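Local atomic coordinates of putative citrate lyase, alfa subunit (Streptococcus mutans, PDB entry 2HJ0), a protein that belongs to the citrate lyase alpha-subunit (CitF) family, an alpha/beta protein built around two mixed beta-sheets. Residues N382-T387 against T430-G435. Residues are numbered along the deposited sequence; the frame is centred on the assembly and turned at random.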
# COMPACT_ATOMS: atom_id res chain seq x y z
N ASN A 382 -12.75 18.43 29.41
CA ASN A 382 -12.26 17.07 29.19
C ASN A 382 -13.46 16.21 28.83
O ASN A 382 -14.52 16.36 29.42
CB ASN A 382 -11.59 16.51 30.45
CG ASN A 382 -10.30 17.21 30.78
OD1 ASN A 382 -9.57 17.63 29.88
ND2 ASN A 382 -10.00 17.34 32.06
N VAL A 383 -13.27 15.31 27.88
CA VAL A 383 -14.36 14.45 27.45
C VAL A 383 -14.12 12.98 27.78
O VAL A 383 -13.01 12.48 27.63
CB VAL A 383 -14.58 14.58 25.92
CG1 VAL A 383 -15.78 13.77 25.50
CG2 VAL A 383 -14.76 16.04 25.53
N ASN A 384 -15.18 12.31 28.25
CA ASN A 384 -15.14 10.89 28.60
C ASN A 384 -16.08 10.10 27.72
O ASN A 384 -17.26 10.39 27.63
CB ASN A 384 -15.53 10.68 30.08
CG ASN A 384 -15.76 9.20 30.44
OD1 ASN A 384 -15.01 8.31 30.03
ND2 ASN A 384 -16.79 8.95 31.22
N VAL A 385 -15.52 9.10 27.04
CA VAL A 385 -16.30 8.23 26.17
C VAL A 385 -16.01 6.76 26.50
O VAL A 385 -16.40 5.86 25.76
CB VAL A 385 -15.97 8.49 24.68
CG1 VAL A 385 -16.53 9.83 24.25
CG2 VAL A 385 -14.47 8.45 24.46
N MSE A 386 -15.33 6.53 27.63
CA MSE A 386 -14.98 5.18 28.07
C MSE A 386 -15.91 4.59 29.14
O MSE A 386 -16.54 3.57 28.91
CB MSE A 386 -13.54 5.14 28.61
CG MSE A 386 -12.48 4.69 27.62
SE MSE A 386 -12.79 2.92 26.95
CE MSE A 386 -12.79 1.97 28.65
N THR A 387 -15.99 5.25 30.29
CA THR A 387 -16.82 4.75 31.38
C THR A 387 -18.14 5.47 31.56
O THR A 387 -18.26 6.66 31.28
CB THR A 387 -16.04 4.82 32.68
OG1 THR A 387 -15.59 6.15 32.88
CG2 THR A 387 -14.84 3.91 32.63
N THR A 430 -13.38 9.08 33.68
CA THR A 430 -12.26 8.70 32.82
C THR A 430 -12.02 9.76 31.75
O THR A 430 -12.97 10.29 31.19
CB THR A 430 -12.52 7.36 32.09
OG1 THR A 430 -13.05 6.40 33.01
CG2 THR A 430 -11.23 6.83 31.50
N VAL A 431 -10.76 10.08 31.47
CA VAL A 431 -10.46 11.08 30.46
C VAL A 431 -9.91 10.45 29.18
O VAL A 431 -8.87 9.79 29.21
CB VAL A 431 -9.41 12.08 30.95
CG1 VAL A 431 -9.07 13.06 29.83
CG2 VAL A 431 -9.91 12.81 32.16
N ILE A 432 -10.59 10.66 28.06
CA ILE A 432 -10.12 10.14 26.79
C ILE A 432 -9.62 11.28 25.92
O ILE A 432 -8.58 11.16 25.27
CB ILE A 432 -11.21 9.32 26.04
CG1 ILE A 432 -11.33 7.92 26.65
CG2 ILE A 432 -10.81 9.14 24.58
CD1 ILE A 432 -11.64 7.93 28.11
N THR A 433 -10.35 12.39 25.91
CA THR A 433 -9.95 13.55 25.11
C THR A 433 -9.81 14.79 25.98
O THR A 433 -10.76 15.25 26.62
CB THR A 433 -10.99 13.86 24.01
OG1 THR A 433 -11.15 12.72 23.16
CG2 THR A 433 -10.53 15.06 23.17
N PRO A 434 -8.61 15.38 26.02
CA PRO A 434 -8.34 16.58 26.81
C PRO A 434 -9.11 17.81 26.34
O PRO A 434 -9.31 18.00 25.13
CB PRO A 434 -6.83 16.76 26.67
CG PRO A 434 -6.57 16.24 25.28
CD PRO A 434 -7.44 14.99 25.21
N GLY A 435 -9.54 18.63 27.29
CA GLY A 435 -10.30 19.82 26.97
C GLY A 435 -9.59 20.72 25.98
O GLY A 435 -10.21 21.40 25.16
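V383 meets I432 and T433 in a classic beta bulge, which joins strand 383-384 of a small two-stranded antiparallel sheet to the loop that leads to strand 440-442. V383 O accepts two backbone bonds, from I432 N and, at 3.2 Å, from T433 N; V383 N returns a nearly straight one (174°) to T433 O, 2.8 Å away. V383 CB and T433 CB approach to 4.1 Å, and both side chains touch helix 400-406, where the hydroxyl of T433 bonds to H400. Next to this single bridge, the amide oxygen OD1 of N382 accepts from G435 N at 2.8 Å, the donor tilted slightly from the carbonyl plane.

From the bulge itself, the side chain of I432 reaches across to V385 and M386. Its CG2 branch touches V385 CG2 at 3.7 Å, the two side chains crossing obliquely, while CD1 packs against CB and CG of selenomethionine M386, whose side chain runs at about a right angle to it and then, bent at chi2 and chi3, leads away from the 430-435 segment.

The far end is polar. N384 CG stands anti to the backbone N (chi1 169°), and OD1 takes M386 N from above the carbonyl plane and T387 N in plane on a lone pair, closing an Asx turn within the wider Asx motif. ND2 of the same amide donates to T387 O at 2.7 Å, so both ends of the group fasten the turn. In this turn T387 crosses T430, also at about a right angle, with the hydroxyls T387 OG1 and T430 OG1 hydrogen-bonded at 2.6 Å.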